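Ydr267cp (Saccharomyces cerevisiae, PDB 2HES) serves as an essential WD40-repeat component of the cytosolic iron-sulfur protein assembly machinery, required for maturing iron-sulfur proteins outside the mitochondria. Local coordinates at residues 255-260 / 299-304; 26-31 / 64-69; 261-266 / 273-278; 20-25 / 39-44; 175-180 / 198-203. All coordinates share one frame; numbering follows the deposited sequence.

How the contacts relate
Contacts 1, 2 and 5 join neighbouring blades of the propeller, whereas contacts 3 and 4 lie within single blades. Contacts 1 and 3 share the blade of WD 6, contacts 2 and 4 that of WD 1. Contacts 1, 2 and 3 are buried, contact 5 partly so, and contact 4 lies at the surface. The chemistry follows the place in the fold. Contact 1 combines side-chain hydrogen bonds with the indole of a tryptophan set between the blades, contact 2 is mainly apolar, contact 3 has a regular antiparallel ladder, contact 4 mixes a backbone bond with water, and contact 5 sets a carboxylate against a peptide. Contacts 1 and 4 meet where Lys-302 NZ reaches Phe-20 O.

Contact 1 (255-260 / 299-304)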
# COMPACT_ATOMS: atom_id res chain seq x y z
N ASN A 255 -5.94 -3.99 5.09
CA ASN A 255 -4.57 -3.43 4.91
C ASN A 255 -3.56 -3.98 5.93
O ASN A 255 -3.87 -4.20 7.11
CB ASN A 255 -4.68 -1.87 4.97
CG ASN A 255 -3.77 -1.15 3.97
OD1 ASN A 255 -3.01 -0.29 4.35
ND2 ASN A 255 -3.89 -1.48 2.68
N VAL A 256 -2.34 -4.21 5.48
CA VAL A 256 -1.24 -4.54 6.36
C VAL A 256 -0.05 -3.67 6.06
O VAL A 256 0.13 -3.21 4.91
CB VAL A 256 -0.82 -6.05 6.22
CG1 VAL A 256 -1.94 -6.98 6.64
CG2 VAL A 256 -0.44 -6.36 4.77
N ALA A 257 0.80 -3.51 7.06
CA ALA A 257 2.02 -2.68 6.96
C ALA A 257 3.11 -3.25 7.84
O ALA A 257 2.87 -3.58 9.02
CB ALA A 257 1.71 -1.24 7.38
N TRP A 258 4.30 -3.40 7.26
CA TRP A 258 5.38 -4.03 7.95
C TRP A 258 6.42 -2.95 8.15
O TRP A 258 7.02 -2.45 7.18
CB TRP A 258 5.94 -5.21 7.17
CG TRP A 258 6.68 -6.24 8.04
CD1 TRP A 258 7.31 -6.01 9.25
CD2 TRP A 258 6.95 -7.60 7.70
NE1 TRP A 258 7.89 -7.18 9.71
CE2 TRP A 258 7.69 -8.16 8.78
CE3 TRP A 258 6.59 -8.43 6.62
CZ2 TRP A 258 8.08 -9.52 8.81
CZ3 TRP A 258 6.99 -9.78 6.64
CH2 TRP A 258 7.72 -10.31 7.74
N GLY A 259 6.61 -2.57 9.41
CA GLY A 259 7.50 -1.44 9.68
C GLY A 259 8.98 -1.79 9.70
O GLY A 259 9.34 -2.97 9.80
N PHE A 260 9.83 -0.75 9.61
CA PHE A 260 11.28 -0.95 9.79
C PHE A 260 11.61 -1.38 11.22
O PHE A 260 12.69 -1.88 11.48
CB PHE A 260 12.09 0.29 9.37
CG PHE A 260 12.04 0.57 7.90
CD1 PHE A 260 13.03 0.07 7.07
CD2 PHE A 260 10.98 1.29 7.35
CE1 PHE A 260 12.98 0.30 5.66
CE2 PHE A 260 10.90 1.55 5.97
CZ PHE A 260 11.91 1.06 5.12
N ASN A 299 -9.62 1.17 6.27
CA ASN A 299 -9.20 0.72 4.93
C ASN A 299 -7.71 0.68 4.75
O ASN A 299 -7.20 -0.00 3.83
CB ASN A 299 -9.77 1.67 3.87
CG ASN A 299 -11.28 1.66 3.86
OD1 ASN A 299 -11.91 0.62 3.68
ND2 ASN A 299 -11.87 2.83 4.05
N VAL A 300 -7.01 1.47 5.56
CA VAL A 300 -5.57 1.74 5.33
C VAL A 300 -4.82 1.99 6.62
O VAL A 300 -5.36 2.61 7.55
CB VAL A 300 -5.31 2.85 4.22
CG1 VAL A 300 -5.93 4.20 4.60
CG2 VAL A 300 -3.85 3.02 3.98
N VAL A 301 -3.57 1.51 6.67
CA VAL A 301 -2.69 1.70 7.81
C VAL A 301 -1.26 1.88 7.34
O VAL A 301 -0.83 1.19 6.44
CB VAL A 301 -2.78 0.51 8.82
CG1 VAL A 301 -2.34 -0.82 8.17
CG2 VAL A 301 -1.99 0.81 10.09
N LYS A 302 -0.53 2.81 7.98
CA LYS A 302 0.89 3.04 7.68
C LYS A 302 1.68 3.32 8.95
O LYS A 302 1.17 3.93 9.87
CB LYS A 302 1.03 4.24 6.73
CG LYS A 302 0.57 4.03 5.29
CD LYS A 302 1.41 2.97 4.58
CE LYS A 302 1.57 3.25 3.10
NZ LYS A 302 0.33 3.41 2.31
N TRP A 303 2.95 2.92 8.96
CA TRP A 303 3.89 3.21 10.03
C TRP A 303 4.61 4.48 9.61
O TRP A 303 5.14 4.52 8.49
CB TRP A 303 4.95 2.14 10.12
CG TRP A 303 4.49 0.83 10.64
CD1 TRP A 303 4.25 -0.30 9.92
CD2 TRP A 303 4.28 0.50 12.01
NE1 TRP A 303 3.88 -1.32 10.76
CE2 TRP A 303 3.89 -0.86 12.05
CE3 TRP A 303 4.38 1.21 13.22
CZ2 TRP A 303 3.59 -1.52 13.24
CZ3 TRP A 303 4.08 0.56 14.40
CH2 TRP A 303 3.70 -0.80 14.40
N LEU A 304 4.66 5.46 10.50
CA LEU A 304 5.21 6.78 10.13
C LEU A 304 6.57 7.04 10.75
O LEU A 304 6.86 6.55 11.85
CB LEU A 304 4.21 7.90 10.49
CG LEU A 304 3.15 8.37 9.47
CD1 LEU A 304 2.56 7.27 8.54
CD2 LEU A 304 2.01 9.15 10.14
O HOH W 1 -1.02 1.11 3.35
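The side-chain oxygen of Asn-255 is held by two donors. Val-301 N bonds to Asn-255 OD1 at 3.0 Å, nearly straight at 165°, with the donor tilted moderately from the amide plane. Water 1 also donates to Asn-255 OD1, at 2.6 Å, and accepts in turn from Lys-302 NZ, whose ammonium bonds to Phe-20 O as well. The amide oxygen thus accepts from a backbone N-H directly and is linked to a lysine through a water, which restricts how the amide plane can turn.

Farther along, the indole of Trp-303 makes the second link. Its NE1 donates to Ala-257 O at 3.0 Å; the acceptor lies near the ring plane, but the N-H arrives above the plane of the carbonyl. With CG anti to its own carbonyl carbon (chi1 -71°), the ring starts out beside the backbone N. Gly-259 CA sits over the face of the five-membered ring, 3.8 Å from its centroid, a CH-pi contact. Ala-257 CB packs 3.7 Å from Trp-303 CD1, and also faces Val-301 CG1.

The strands run almost parallel, at 7°, yet side chains rather than a backbone ladder join them. Each is the first strand of its repeat: 253-258 pairs with 264-268, and 298-303 with 312-316. Trp-303 is wedged between blades, touching Ala-265 and Leu-312, while Val-256 and Trp-258 turn the other way onto Cys-215 of strand 213-218.

Contact 2 (26-31 / 64-69)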
# COMPACT_ATOMS: atom_id res chain seq x y z
N ILE A 26 5.21 14.69 5.11
CA ILE A 26 3.90 15.01 4.55
C ILE A 26 3.07 13.76 4.22
O ILE A 26 3.55 12.89 3.48
CB ILE A 26 4.02 15.83 3.25
CG1 ILE A 26 4.87 17.11 3.43
CG2 ILE A 26 2.62 16.15 2.67
CD1 ILE A 26 4.76 18.09 2.23
N LEU A 27 1.84 13.69 4.74
CA LEU A 27 0.90 12.61 4.39
C LEU A 27 -0.02 13.05 3.25
O LEU A 27 -0.75 14.04 3.38
CB LEU A 27 0.06 12.18 5.63
CG LEU A 27 -0.79 10.89 5.51
CD1 LEU A 27 0.10 9.62 5.55
CD2 LEU A 27 -1.91 10.84 6.57
N ALA A 28 0.02 12.35 2.11
CA ALA A 28 -0.96 12.54 1.01
C ALA A 28 -2.14 11.58 1.23
O ALA A 28 -1.90 10.47 1.60
CB ALA A 28 -0.31 12.26 -0.34
N THR A 29 -3.38 12.00 0.98
CA THR A 29 -4.57 11.11 1.13
C THR A 29 -5.52 11.07 -0.10
O THR A 29 -5.58 12.03 -0.86
CB THR A 29 -5.41 11.54 2.36
OG1 THR A 29 -5.98 12.85 2.13
CG2 THR A 29 -4.55 11.56 3.60
N GLY A 30 -6.27 9.98 -0.26
CA GLY A 30 -7.21 9.81 -1.35
C GLY A 30 -8.53 9.30 -0.81
O GLY A 30 -8.55 8.53 0.15
N SER A 31 -9.63 9.76 -1.42
CA SER A 31 -10.98 9.47 -0.97
C SER A 31 -11.92 9.31 -2.18
O SER A 31 -11.48 9.43 -3.32
CB SER A 31 -11.44 10.63 -0.08
OG SER A 31 -12.83 10.62 0.09
N VAL A 64 -2.65 6.73 -3.71
CA VAL A 64 -1.67 7.83 -3.82
C VAL A 64 -0.34 7.29 -3.34
O VAL A 64 -0.29 6.51 -2.39
CB VAL A 64 -2.07 9.10 -3.01
CG1 VAL A 64 -3.31 9.78 -3.59
CG2 VAL A 64 -2.24 8.81 -1.50
N ALA A 65 0.74 7.70 -3.99
CA ALA A 65 2.06 7.32 -3.50
C ALA A 65 3.12 8.36 -3.88
O ALA A 65 3.16 8.79 -5.06
CB ALA A 65 2.46 6.00 -4.09
N TRP A 66 4.01 8.62 -2.92
CA TRP A 66 5.12 9.53 -3.12
C TRP A 66 6.28 8.81 -3.80
O TRP A 66 6.64 7.67 -3.44
CB TRP A 66 5.63 10.02 -1.78
CG TRP A 66 4.71 10.94 -1.04
CD1 TRP A 66 3.93 10.61 0.00
CD2 TRP A 66 4.51 12.34 -1.28
NE1 TRP A 66 3.24 11.71 0.46
CE2 TRP A 66 3.58 12.79 -0.31
CE3 TRP A 66 5.02 13.26 -2.20
CZ2 TRP A 66 3.15 14.13 -0.24
CZ3 TRP A 66 4.60 14.59 -2.13
CH2 TRP A 66 3.69 15.01 -1.15
N ARG A 67 6.92 9.49 -4.75
CA ARG A 67 8.18 8.98 -5.25
C ARG A 67 9.19 9.06 -4.09
O ARG A 67 9.46 10.16 -3.58
CB ARG A 67 8.63 9.78 -6.47
CG ARG A 67 9.91 9.24 -7.09
CD ARG A 67 10.48 10.22 -8.10
NE ARG A 67 10.90 11.45 -7.42
CZ ARG A 67 11.60 12.43 -7.98
NH1 ARG A 67 11.97 12.34 -9.24
NH2 ARG A 67 11.90 13.52 -7.26
N PRO A 68 9.72 7.91 -3.63
CA PRO A 68 10.38 7.85 -2.29
C PRO A 68 11.44 8.91 -1.97
O PRO A 68 12.18 9.35 -2.87
CB PRO A 68 10.99 6.45 -2.28
CG PRO A 68 10.05 5.66 -3.17
CD PRO A 68 9.73 6.59 -4.30
N HIS A 69 11.48 9.32 -0.70
CA HIS A 69 12.37 10.38 -0.17
C HIS A 69 12.36 11.68 -0.99
O HIS A 69 13.32 12.46 -0.94
CB HIS A 69 13.80 9.85 0.03
CG HIS A 69 13.87 8.58 0.82
ND1 HIS A 69 13.03 8.30 1.88
CD2 HIS A 69 14.68 7.49 0.69
CE1 HIS A 69 13.32 7.11 2.37
NE2 HIS A 69 14.32 6.60 1.68
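Ile-26 and Ala-28 pack against Trp-66 and Val-64 in one close run of side chains. Ile-26 and Trp-66 cross at about a right angle, the CG2 methyl of Ile-26 lying 3.6 Å from Trp-66 CZ2, on the six-membered part of the indole. Ala-28 CB packs beside NE1, CE2 and CZ2 of Trp-66, nearest NE1 at 3.7 Å, while the backbone N of Ala-28 lies at the ring edge, near its plane. The first torsion of Trp-66 (chi1 -69°) sets CG beside the backbone N, anti to the carbonyl carbon; the indole then extends toward strand 26-31. Val-64 CG2 comes within 3.5 Å of Ala-28 O, and its methyl also lies near Ala-28 CB.

The backbones themselves come no nearer than 7.0 Å between strand axes, so side chains bridge them. The Ile-26 margin of the packed run is partly exposed, and beyond Trp-66 the contact gives out: Arg-67 and Pro-68 turn to Trp-115 of the following blade, and His-69 is exposed to solvent. An alanine in place of Trp-66 would probably open a gap between the strands, leaving the methyls of Ile-26 and Ala-28 without the indole they pack on.

Asp-21 OD2 accepts from Trp-66 N and Ser-19 OG from Val-64 N, fixing strand 61-66 against the first blade. Such packing of the innermost strand of one blade on the second strand of its neighbour is the blade-to-blade interface of a WD40 beta-propeller.

Contact 3 (261-266 / 273-278)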
# COMPACT_ATOMS: atom_id res chain seq x y z
N ASN A 261 10.67 -1.20 12.13
CA ASN A 261 10.80 -1.69 13.49
C ASN A 261 10.55 -3.22 13.63
O ASN A 261 10.62 -3.80 14.73
CB ASN A 261 9.87 -0.89 14.39
CG ASN A 261 8.40 -0.98 13.96
OD1 ASN A 261 8.03 -1.79 13.12
ND2 ASN A 261 7.57 -0.14 14.55
N GLY A 262 10.26 -3.87 12.51
CA GLY A 262 10.03 -5.30 12.53
C GLY A 262 8.58 -5.69 12.79
O GLY A 262 8.24 -6.88 12.73
N LEU A 263 7.73 -4.71 13.12
CA LEU A 263 6.38 -5.01 13.58
C LEU A 263 5.40 -4.97 12.42
O LEU A 263 5.49 -4.07 11.58
CB LEU A 263 5.91 -4.00 14.65
CG LEU A 263 6.69 -3.87 15.96
CD1 LEU A 263 6.02 -2.83 16.86
CD2 LEU A 263 6.87 -5.21 16.69
N ILE A 264 4.42 -5.86 12.42
CA ILE A 264 3.36 -5.83 11.42
C ILE A 264 2.13 -5.15 12.07
O ILE A 264 1.82 -5.41 13.23
CB ILE A 264 2.96 -7.27 10.94
CG1 ILE A 264 4.11 -7.90 10.14
CG2 ILE A 264 1.67 -7.26 10.07
CD1 ILE A 264 3.85 -9.36 9.78
N ALA A 265 1.46 -4.30 11.31
CA ALA A 265 0.13 -3.78 11.67
C ALA A 265 -0.93 -4.26 10.69
O ALA A 265 -0.67 -4.35 9.47
CB ALA A 265 0.19 -2.24 11.69
N SER A 266 -2.13 -4.58 11.20
CA SER A 266 -3.25 -4.90 10.32
C SER A 266 -4.51 -4.11 10.70
O SER A 266 -4.67 -3.73 11.87
CB SER A 266 -3.56 -6.40 10.33
OG SER A 266 -3.99 -6.83 11.64
N LEU A 273 -7.49 -2.39 14.93
CA LEU A 273 -6.09 -2.18 14.61
C LEU A 273 -5.26 -3.07 15.52
O LEU A 273 -5.30 -2.94 16.78
CB LEU A 273 -5.71 -0.70 14.86
CG LEU A 273 -4.23 -0.30 14.89
CD1 LEU A 273 -3.57 -0.55 13.54
CD2 LEU A 273 -4.05 1.16 15.29
N ALA A 274 -4.48 -3.97 14.93
CA ALA A 274 -3.60 -4.85 15.69
C ALA A 274 -2.16 -4.68 15.27
O ALA A 274 -1.89 -4.36 14.10
CB ALA A 274 -4.01 -6.30 15.49
N VAL A 275 -1.26 -4.92 16.22
CA VAL A 275 0.19 -4.94 16.00
C VAL A 275 0.71 -6.29 16.47
O VAL A 275 0.30 -6.77 17.53
CB VAL A 275 0.91 -3.79 16.77
CG1 VAL A 275 2.43 -3.80 16.53
CG2 VAL A 275 0.29 -2.44 16.35
N TYR A 276 1.64 -6.85 15.70
CA TYR A 276 2.23 -8.17 15.96
C TYR A 276 3.75 -8.10 16.02
O TYR A 276 4.38 -7.33 15.28
CB TYR A 276 1.88 -9.13 14.82
CG TYR A 276 0.45 -9.10 14.37
CD1 TYR A 276 -0.48 -10.03 14.87
CD2 TYR A 276 0.01 -8.16 13.42
CE1 TYR A 276 -1.80 -10.03 14.40
CE2 TYR A 276 -1.31 -8.16 12.95
CZ TYR A 276 -2.22 -9.06 13.47
OH TYR A 276 -3.51 -9.07 12.98
N GLU A 277 4.36 -8.91 16.88
CA GLU A 277 5.80 -8.88 17.03
C GLU A 277 6.33 -10.32 16.93
O GLU A 277 5.69 -11.24 17.44
CB GLU A 277 6.18 -8.27 18.41
CG GLU A 277 7.66 -8.20 18.66
CD GLU A 277 8.00 -7.83 20.08
OE1 GLU A 277 7.26 -8.25 21.01
OE2 GLU A 277 8.99 -7.08 20.27
N GLU A 278 7.48 -10.50 16.27
CA GLU A 278 8.10 -11.82 16.08
C GLU A 278 9.24 -11.96 17.07
O GLU A 278 10.22 -11.19 17.03
CB GLU A 278 8.64 -11.94 14.63
CG GLU A 278 9.02 -13.34 14.22
CD GLU A 278 9.69 -13.40 12.85
OE1 GLU A 278 10.37 -12.42 12.47
OE2 GLU A 278 9.54 -14.45 12.20
O HOH W 2 8.81 -8.34 15.07
O HOH W 3 10.30 -9.58 12.37
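Tyr-276 reaches back along the hairpin to Ser-266, and the CD2-CE2 edge of its ring has partners all the way. Its CB lies 4.0 Å from Ile-264 O, and with CG anti to the carbonyl carbon (chi1 -45°) the ring sets out beside the backbone N. CG is about as far from the same oxygen as CB. CD2 then passes 3.3 Å from Ile-264 O, which lies near the ring plane, and also touches the CG2 methyl of Ile-264. CE2 comes to 3.3 Å from Ser-266 OG, with CZ scarcely farther from it. At the tip, the two hydroxyls, Tyr-276 OH and Ser-266 OG, share a hydrogen bond of 2.7 Å.

On the other face, Leu-263 CD1 packs 3.7 Å from Val-275 CG1. The backbones are laced by antiparallel hydrogen-bonded pairs, Ile-264 with Tyr-276 and Ser-266 with Ala-274, which flank the non-hydrogen-bonded pair of Ala-265 and Val-275. Beyond the ladder, water 2 bridges Gly-262 O and Glu-278 N, and an Asx turn ties Asn-261 OD1 to Leu-263 N.

Ser-266 OG is also bonded to His-249 NE2. The chain from histidine through serine to an aromatic residue on the third strand resembles the His-Ser/Thr-Trp network of WD40 blades, with tyrosine probably standing in the tryptophan position.

Contact 4 (20-25 / 39-44)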
# COMPACT_ATOMS: atom_id res chain seq x y z
N PHE A 20 -3.36 6.41 1.65
CA PHE A 20 -2.48 7.50 2.04
C PHE A 20 -1.02 7.09 2.02
O PHE A 20 -0.70 5.90 1.93
CB PHE A 20 -2.93 8.24 3.35
CG PHE A 20 -3.09 7.38 4.59
CD1 PHE A 20 -2.18 6.40 4.93
CD2 PHE A 20 -4.13 7.67 5.48
CE1 PHE A 20 -2.34 5.64 6.11
CE2 PHE A 20 -4.28 6.94 6.66
CZ PHE A 20 -3.39 5.94 6.98
N ASP A 21 -0.13 8.08 1.97
CA ASP A 21 1.29 7.76 1.90
C ASP A 21 2.04 8.93 2.47
O ASP A 21 1.59 10.07 2.31
CB ASP A 21 1.73 7.52 0.43
CG ASP A 21 3.07 6.76 0.32
OD1 ASP A 21 3.29 5.79 1.08
OD2 ASP A 21 3.89 7.13 -0.55
N PHE A 22 3.18 8.64 3.12
CA PHE A 22 4.00 9.60 3.89
C PHE A 22 5.41 9.72 3.33
O PHE A 22 6.10 8.73 3.16
CB PHE A 22 4.08 9.09 5.34
CG PHE A 22 4.72 10.04 6.32
CD1 PHE A 22 4.04 11.21 6.70
CD2 PHE A 22 5.94 9.75 6.93
CE1 PHE A 22 4.58 12.08 7.63
CE2 PHE A 22 6.50 10.62 7.88
CZ PHE A 22 5.80 11.79 8.22
N SER A 23 5.85 10.95 3.06
CA SER A 23 7.23 11.19 2.66
C SER A 23 7.58 12.59 3.11
O SER A 23 6.79 13.47 2.93
CB SER A 23 7.37 11.12 1.12
OG SER A 23 8.73 11.32 0.71
N GLN A 24 8.77 12.75 3.68
CA GLN A 24 9.35 14.08 3.95
C GLN A 24 8.41 14.90 4.83
O GLN A 24 8.15 16.08 4.56
CB GLN A 24 9.65 14.82 2.64
CG GLN A 24 10.58 14.04 1.71
CD GLN A 24 11.72 14.90 1.19
OE1 GLN A 24 12.83 14.89 1.74
NE2 GLN A 24 11.45 15.65 0.12
N GLY A 25 7.87 14.24 5.85
CA GLY A 25 6.97 14.89 6.80
C GLY A 25 5.60 15.24 6.26
O GLY A 25 4.87 16.00 6.89
N VAL A 39 -1.21 16.66 4.34
CA VAL A 39 -1.16 16.92 5.77
C VAL A 39 0.28 16.94 6.29
O VAL A 39 1.07 15.99 6.10
CB VAL A 39 -1.99 15.87 6.56
CG1 VAL A 39 -1.89 16.06 8.06
CG2 VAL A 39 -3.46 15.88 6.12
N SER A 40 0.63 18.02 6.99
CA SER A 40 1.91 18.14 7.66
C SER A 40 1.83 17.35 8.96
O SER A 40 0.84 17.48 9.69
CB SER A 40 2.22 19.61 7.94
OG SER A 40 3.49 19.73 8.53
N VAL A 41 2.87 16.56 9.25
CA VAL A 41 2.87 15.57 10.35
C VAL A 41 4.20 15.47 11.09
O VAL A 41 5.24 15.21 10.47
CB VAL A 41 2.52 14.15 9.83
CG1 VAL A 41 2.66 13.12 10.94
CG2 VAL A 41 1.12 14.11 9.25
N LYS A 42 4.17 15.62 12.42
CA LYS A 42 5.38 15.66 13.25
C LYS A 42 5.27 15.11 14.69
O LYS A 42 6.28 14.74 15.29
CB LYS A 42 5.96 17.08 13.28
N TYR A 43 4.05 15.06 15.24
CA TYR A 43 3.84 14.78 16.68
C TYR A 43 3.69 16.08 17.49
O TYR A 43 3.47 16.05 18.70
CB TYR A 43 4.94 13.86 17.28
N ASP A 44 3.82 17.21 16.79
CA ASP A 44 3.14 18.42 17.20
C ASP A 44 1.66 18.06 17.06
O ASP A 44 0.96 17.97 18.07
CB ASP A 44 3.55 19.62 16.35
O HOH W 4 5.72 18.30 7.72
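Phe-22 meets Val-41 through a first torsion that swings its CG out anti to the backbone N (chi1 -172°), so that the ring, which starts to one side, ends nearer the opposing segment. Val-41 presents CB to it, and its own first torsion (chi1 174°) sets only CG1, anti to the backbone N. The two side chains cross obliquely. Phe-22 CE1 meets Val-41 CB at 3.7 Å, with Val-41 CG1 slightly farther off at 4.0 Å from Phe-22 CE1, so one corner of the ring carries the apolar contact.

The polar half belongs to Gly-25. Gln-24 and Gly-25, both with positive phi, turn the chain between strands 17-23 and 26-31. Val-41 N donates to Gly-25 O at 3.1 Å, the donor tilted from the carbonyl plane. This bond carries on the pairing of strands 26-31 and 36-40, in which Leu-27 is backbone-bonded to Val-39, past the last residue of strand 36-40. Water 4 gives Gly-25 O a second donor, at 2.6 Å, and lies 2.8 Å from Ser-40 OG.

Around this pair, Phe-22 also touches Leu-304, and Val-41 touches Phe-46 of a loop and Phe-323 of strand 320-325; the corner of the WD 1 blade therefore borders the WD 7 blade. Beyond Val-41, Lys-42, Tyr-43 and Asp-44 are modelled only to CB, consistent with mobile side chains on the surface.

Gly-25 O thus takes one backbone N-H and one water, so the polar link is partly mediated by solvent and sits beside a small apolar patch, as suits a surface contact.

Contact 5 (175-180 / 198-203); sequences DTVRIW and GTVWSS
Asp-175 lays its carboxylate on the peptide that joins Gly-198 to Thr-199. Asp-175 OD1 stands 2.9 Å from Gly-198 C, almost perpendicularly above the peptide plane, an approach that would bring the oxygen's negative charge to the electron-poor carbonyl carbon. Gly-198 O, another acceptor, is close too, so any attraction is probably partly offset. The neighbouring Thr-199 N, 3.3 Å from Asp-175 OD1, is too poorly angled to bond. Asp-175 CA adds a CA-H...O contact to Gly-198 O at 3.6 Å. An alanine at Asp-175 would probably leave the Gly-198 carbonyl carbon without its oxygen partner and that peptide less firmly placed.

Next to this polar meeting lies Val-200. Its CG2 methyl is 3.4 Å from Asp-175 O, and its CG1 meets Val-177 CG2 at 3.7 Å, the two valines crossing at about a right angle. Here the turn before the third strand of the WD 4 blade reaches the start of the first strand of WD 5, the junction between consecutive propeller blades.

A second shell positions both partners. Thr-176 OG1 bonds to Asp-174 OD1, just before Asp-175, while Ser-218 OG bonds to Thr-199 O and more weakly to Gly-198 O. Thr-199 CG2 rests 3.6 Å above the plane of the Trp-201 ring, toward its rim. Farther out, Trp-201 NE1 bonds to Asp-219 OD1, and its indole makes edge-to-face contacts with Tyr-173 and Tyr-254.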
# COMPACT_ATOMS: atom_id res chain seq x y z
N ASP A 175 -7.25 -14.28 -5.32
CA ASP A 175 -6.78 -14.92 -4.06
C ASP A 175 -5.27 -15.14 -3.98
O ASP A 175 -4.77 -15.76 -3.01
CB ASP A 175 -7.48 -16.27 -3.77
CG ASP A 175 -9.00 -16.17 -3.74
OD1 ASP A 175 -9.57 -15.07 -3.68
OD2 ASP A 175 -9.62 -17.25 -3.76
N THR A 176 -4.56 -14.62 -4.97
CA THR A 176 -3.08 -14.75 -4.99
C THR A 176 -2.35 -13.43 -4.83
O THR A 176 -2.91 -12.34 -4.96
CB THR A 176 -2.56 -15.44 -6.26
OG1 THR A 176 -2.64 -14.53 -7.39
CG2 THR A 176 -3.36 -16.72 -6.55
N VAL A 177 -1.11 -13.55 -4.35
CA VAL A 177 -0.11 -12.50 -4.50
C VAL A 177 0.86 -13.00 -5.61
O VAL A 177 1.25 -14.17 -5.60
CB VAL A 177 0.67 -12.26 -3.20
CG1 VAL A 177 1.85 -11.28 -3.45
CG2 VAL A 177 -0.25 -11.74 -2.10
N ARG A 178 1.24 -12.12 -6.54
CA ARG A 178 2.26 -12.45 -7.53
C ARG A 178 3.48 -11.58 -7.29
O ARG A 178 3.36 -10.41 -6.92
CB ARG A 178 1.76 -12.29 -8.98
CG ARG A 178 0.88 -13.48 -9.36
CD ARG A 178 0.44 -13.39 -10.81
NE ARG A 178 -0.41 -14.52 -11.11
CZ ARG A 178 -0.08 -15.59 -11.81
NH1 ARG A 178 1.14 -15.73 -12.34
NH2 ARG A 178 -1.01 -16.55 -11.95
N ILE A 179 4.64 -12.17 -7.51
CA ILE A 179 5.92 -11.46 -7.37
C ILE A 179 6.46 -11.28 -8.76
O ILE A 179 6.49 -12.24 -9.56
CB ILE A 179 6.94 -12.30 -6.48
CG1 ILE A 179 6.37 -12.69 -5.11
CG2 ILE A 179 8.29 -11.52 -6.33
CD1 ILE A 179 5.95 -11.50 -4.27
N TRP A 180 6.95 -10.07 -9.06
CA TRP A 180 7.41 -9.75 -10.39
C TRP A 180 8.82 -9.21 -10.29
O TRP A 180 9.13 -8.45 -9.35
CB TRP A 180 6.54 -8.65 -10.97
CG TRP A 180 5.08 -8.96 -10.89
CD1 TRP A 180 4.26 -8.66 -9.85
CD2 TRP A 180 4.24 -9.53 -11.93
NE1 TRP A 180 2.95 -9.05 -10.15
CE2 TRP A 180 2.92 -9.58 -11.41
CE3 TRP A 180 4.49 -10.03 -13.23
CZ2 TRP A 180 1.83 -10.11 -12.15
CZ3 TRP A 180 3.42 -10.59 -13.95
CH2 TRP A 180 2.09 -10.61 -13.39
N GLY A 198 -9.55 -16.00 -0.02
CA GLY A 198 -10.40 -14.94 -0.56
C GLY A 198 -9.49 -13.84 -1.03
O GLY A 198 -8.28 -13.98 -0.97
N THR A 199 -10.09 -12.73 -1.43
CA THR A 199 -9.32 -11.59 -2.01
C THR A 199 -8.15 -11.19 -1.12
O THR A 199 -8.30 -11.01 0.09
CB THR A 199 -10.28 -10.39 -2.09
OG1 THR A 199 -11.22 -10.69 -3.12
CG2 THR A 199 -9.55 -9.05 -2.39
N VAL A 200 -6.98 -10.99 -1.75
CA VAL A 200 -5.85 -10.43 -1.04
C VAL A 200 -5.90 -8.92 -1.31
O VAL A 200 -5.83 -8.52 -2.47
CB VAL A 200 -4.53 -11.01 -1.50
CG1 VAL A 200 -3.41 -10.57 -0.56
CG2 VAL A 200 -4.57 -12.61 -1.62
N TRP A 201 -6.05 -8.15 -0.25
CA TRP A 201 -6.27 -6.68 -0.33
C TRP A 201 -4.99 -5.91 -0.39
O TRP A 201 -4.95 -4.81 -0.99
CB TRP A 201 -7.09 -6.19 0.88
CG TRP A 201 -8.59 -6.50 0.66
CD1 TRP A 201 -9.29 -7.55 1.14
CD2 TRP A 201 -9.50 -5.71 -0.10
NE1 TRP A 201 -10.63 -7.48 0.71
CE2 TRP A 201 -10.78 -6.35 -0.05
CE3 TRP A 201 -9.37 -4.50 -0.81
CZ2 TRP A 201 -11.91 -5.83 -0.71
CZ3 TRP A 201 -10.52 -3.97 -1.45
CH2 TRP A 201 -11.77 -4.64 -1.39
N SER A 202 -3.96 -6.44 0.23
CA SER A 202 -2.65 -5.73 0.26
C SER A 202 -1.57 -6.64 0.75
O SER A 202 -1.85 -7.68 1.36
CB SER A 202 -2.71 -4.48 1.14
OG SER A 202 -2.72 -4.86 2.50
N SER A 203 -0.34 -6.24 0.48
CA SER A 203 0.82 -6.93 1.05
C SER A 203 1.91 -5.91 1.37
O SER A 203 1.81 -4.70 0.98
CB SER A 203 1.34 -7.95 0.05
OG SER A 203 2.01 -7.34 -1.04